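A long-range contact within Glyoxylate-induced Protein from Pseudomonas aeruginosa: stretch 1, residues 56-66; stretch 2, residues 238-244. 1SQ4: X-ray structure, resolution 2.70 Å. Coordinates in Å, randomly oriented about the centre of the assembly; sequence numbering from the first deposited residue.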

# COMPACT_ATOMS: atom_id res chain seq x y z
N VAL A 56 -20.59 15.47 -19.16
CA VAL A 56 -19.58 14.76 -19.94
C VAL A 56 -19.01 13.59 -19.16
O VAL A 56 -18.89 13.64 -17.93
N ILE A 57 -18.66 12.53 -19.87
CA ILE A 57 -18.08 11.35 -19.26
C ILE A 57 -17.14 10.73 -20.28
O ILE A 57 -17.52 9.86 -21.06
N ALA A 58 -15.90 11.20 -20.28
CA ALA A 58 -14.88 10.71 -21.19
C ALA A 58 -13.56 10.68 -20.43
O ALA A 58 -13.46 11.24 -19.34
N ARG A 59 -12.55 10.03 -20.99
CA ARG A 59 -11.23 9.92 -20.34
C ARG A 59 -11.32 9.59 -18.84
O ARG A 59 -10.70 10.28 -18.02
N PRO A 60 -12.06 8.54 -18.48
CA PRO A 60 -12.19 8.17 -17.07
C PRO A 60 -10.83 7.94 -16.41
O PRO A 60 -10.63 8.25 -15.24
N LEU A 61 -9.92 7.39 -17.20
CA LEU A 61 -8.57 7.08 -16.72
C LEU A 61 -7.58 7.45 -17.80
O LEU A 61 -7.92 7.51 -18.98
N SER A 62 -6.34 7.68 -17.39
CA SER A 62 -5.31 8.07 -18.33
C SER A 62 -4.99 6.95 -19.32
O SER A 62 -5.44 5.82 -19.15
N GLY A 63 -4.23 7.29 -20.35
CA GLY A 63 -3.86 6.29 -21.33
C GLY A 63 -4.81 6.12 -22.49
O GLY A 63 -5.39 7.09 -22.97
N PHE A 64 -4.97 4.88 -22.94
CA PHE A 64 -5.84 4.59 -24.07
C PHE A 64 -7.30 4.67 -23.69
O PHE A 64 -7.97 3.66 -23.48
N ALA A 65 -7.80 5.90 -23.62
CA ALA A 65 -9.19 6.16 -23.26
C ALA A 65 -9.73 7.39 -23.99
O ALA A 65 -10.40 8.23 -23.39
N GLU A 66 -9.44 7.48 -25.28
CA GLU A 66 -9.92 8.59 -26.07
C GLU A 66 -10.66 8.05 -27.28
O GLU A 66 -10.87 8.76 -28.25
N ASP A 238 -24.39 5.14 -11.90
CA ASP A 238 -22.96 4.98 -11.74
C ASP A 238 -22.36 4.52 -13.05
O ASP A 238 -23.01 3.84 -13.83
N PHE A 239 -21.12 4.92 -13.27
CA PHE A 239 -20.38 4.58 -14.47
C PHE A 239 -19.09 3.86 -14.10
O PHE A 239 -18.38 4.29 -13.18
N MSE A 240 -18.79 2.76 -14.79
CA MSE A 240 -17.57 2.00 -14.55
C MSE A 240 -16.77 1.95 -15.83
O MSE A 240 -17.33 1.67 -16.89
N TRP A 241 -15.48 2.21 -15.74
CA TRP A 241 -14.61 2.16 -16.91
C TRP A 241 -13.58 1.07 -16.74
O TRP A 241 -12.86 1.06 -15.74
N LEU A 242 -13.50 0.17 -17.72
CA LEU A 242 -12.55 -0.94 -17.68
C LEU A 242 -11.39 -0.76 -18.67
O LEU A 242 -11.62 -0.43 -19.83
N ARG A 243 -10.17 -1.02 -18.20
CA ARG A 243 -8.94 -0.87 -18.98
C ARG A 243 -8.62 -1.92 -20.02
O ARG A 243 -8.21 -1.58 -21.14
N ALA A 244 -8.78 -3.19 -19.67
CA ALA A 244 -8.50 -4.30 -20.58
C ALA A 244 -8.10 -5.49 -19.74
O ALA A 244 -7.29 -5.38 -18.82

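The alternation of the strand in stretch 2 decides which of its side chains meet stretch 1. The CA-to-CB bonds of Phe239 and Trp241 point toward the other stretch, whereas those of Met240 (a selenomethionine) and Leu242 point away and make no contact. Both inward aromatic residues adopt the t rotamer at chi1 (-179° and 174°), and their rings are turned almost alike: chi2 is 70° for Phe239, equivalent to -110° by the symmetry of the phenyl ring, and -101° for Trp241.

Ile57 supplies the partner for Phe239. With chi1 at 164° (t) and chi2 at 57° (p), its CG1 lies over one face of the Phe239 ring, 3.8 Å from the centroid and 17° off the ring normal, which qualifies as a CH-pi contact. The next carbon along the chain comes tighter still, Ile57 CD1 standing 3.2 Å from Phe239 CD2, a short approach for two carbons. Pro60 meets the same ring at its edge, with Pro60 CG 3.8 Å from Phe239 CE2.

Pro60 also bridges to Trp241. Its ring, puckered C-gamma exo, places CB 3.5 Å from Trp241 CB, while its CD lies over one face of the indole. Trp241 has the largest covered area of any residue in the contact, 93 Å² of a two-sided total of 427 Å², because its long ring system reaches several residues of the loop. Near the pyrrole end, Leu61 CB is 4.2 Å from Trp241 CD1; on the six-membered ring, Ala65 CB is 4.1 Å from Trp241 CZ2. Both approaches are oblique. The carbonyl Phe64 O sits near the indole plane, 4.3 Å from Trp241 CZ2, while the Phe64 side chain (chi1 -164°, t) starts sideways and stays at least 6.3 Å from stretch 2.

Arg243 provides the polar anchor. Its CA-to-CB bond points sideways, yet chi3 at 174° (t) extends the outer chain and chi4 is 66°, so that the guanidinium comes nearer to the loop. Chi1 (-99°) and chi2 (-107°) both fall between wells. Arg243 NH1 donates a hydrogen bond to Ser62 O at 2.6 Å with an N-H...acceptor angle of 162°; the acceptor lies near the guanidinium plane, where the N-H bonds are directed. Ser62 OG, placed by chi1 at 78° (p), is 3.5 Å from Arg243 NH1, but the angle is too poor for a hydrogen bond. Leu61 covers one guanidinium face, its CD2 3.8 Å from Arg243 NH2, with chi1 off-well at -113°. Arg243 NH2 is hydrogen-bonded elsewhere in the structure.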

# COMPACT_ATOMS: atom_id res chain seq x y z
CB VAL A 56 -18.41 15.69 -20.38
CG1 VAL A 56 -17.47 14.92 -21.29
CG2 VAL A 56 -18.93 16.91 -21.11
CB ILE A 57 -19.17 10.34 -18.85
CG1 ILE A 57 -18.56 8.96 -18.59
CG2 ILE A 57 -20.18 10.20 -19.94
CD1 ILE A 57 -17.48 8.96 -17.55
CB ALA A 58 -14.78 11.64 -22.39
CB ARG A 59 -10.44 11.22 -20.53
CG ARG A 59 -10.22 11.61 -21.97
CD ARG A 59 -9.07 12.59 -22.11
NE ARG A 59 -9.39 13.95 -21.66
CZ ARG A 59 -10.30 14.73 -22.24
NH1 ARG A 59 -10.98 14.30 -23.30
NH2 ARG A 59 -10.51 15.95 -21.76
CB PRO A 60 -13.00 6.88 -17.12
CG PRO A 60 -13.75 6.99 -18.41
CD PRO A 60 -12.72 7.55 -19.34
CB LEU A 61 -8.47 5.58 -16.43
CG LEU A 61 -8.28 5.05 -15.00
CD1 LEU A 61 -9.13 5.80 -14.00
CD2 LEU A 61 -8.60 3.58 -15.02
CB SER A 62 -4.03 8.46 -17.59
OG SER A 62 -3.31 7.31 -17.17
CB PHE A 64 -5.50 3.20 -24.64
CG PHE A 64 -6.07 2.95 -26.02
CD1 PHE A 64 -7.38 2.53 -26.19
CD2 PHE A 64 -5.27 3.12 -27.16
CE1 PHE A 64 -7.90 2.28 -27.46
CE2 PHE A 64 -5.78 2.87 -28.44
CZ PHE A 64 -7.09 2.46 -28.59
CB ALA A 65 -9.30 6.36 -21.76
CB GLU A 66 -8.76 9.45 -26.53
CG GLU A 66 -7.81 9.85 -25.43
CD GLU A 66 -6.66 10.67 -25.97
OE1 GLU A 66 -6.91 11.80 -26.44
OE2 GLU A 66 -5.51 10.16 -25.94
CB ASP A 238 -22.64 3.98 -10.62
CG ASP A 238 -23.10 4.46 -9.25
OD1 ASP A 238 -23.46 5.65 -9.11
OD2 ASP A 238 -23.08 3.65 -8.29
CB PHE A 239 -20.05 5.85 -15.26
CG PHE A 239 -19.31 5.60 -16.53
CD1 PHE A 239 -19.93 4.99 -17.60
CD2 PHE A 239 -17.96 5.90 -16.63
CE1 PHE A 239 -19.24 4.68 -18.75
CE2 PHE A 239 -17.25 5.59 -17.78
CZ PHE A 239 -17.90 4.97 -18.84
CB MSE A 240 -17.88 0.56 -14.12
CG MSE A 240 -18.73 0.43 -12.86
SE MSE A 240 -19.28 -1.41 -12.54
CE MSE A 240 -20.44 -1.69 -14.04
CB TRP A 241 -13.90 3.49 -17.13
CG TRP A 241 -12.90 3.41 -18.23
CD1 TRP A 241 -11.56 3.27 -18.10
CD2 TRP A 241 -13.18 3.37 -19.63
NE1 TRP A 241 -10.98 3.15 -19.34
CE2 TRP A 241 -11.95 3.21 -20.30
CE3 TRP A 241 -14.35 3.47 -20.39
CZ2 TRP A 241 -11.86 3.13 -21.68
CZ3 TRP A 241 -14.27 3.38 -21.76
CH2 TRP A 241 -13.03 3.22 -22.40
CB LEU A 242 -13.27 -2.25 -17.96
CG LEU A 242 -14.07 -2.76 -16.76
CD1 LEU A 242 -15.56 -2.61 -16.98
CD2 LEU A 242 -13.71 -4.23 -16.55
CB ARG A 243 -7.72 -0.76 -18.04
CG ARG A 243 -7.22 0.66 -17.78
CD ARG A 243 -5.91 0.99 -18.50
NE ARG A 243 -5.55 2.39 -18.35
CZ ARG A 243 -5.22 2.95 -17.18
NH1 ARG A 243 -4.91 4.24 -17.12
NH2 ARG A 243 -5.18 2.21 -16.09
CB ALA A 244 -7.37 -3.96 -21.54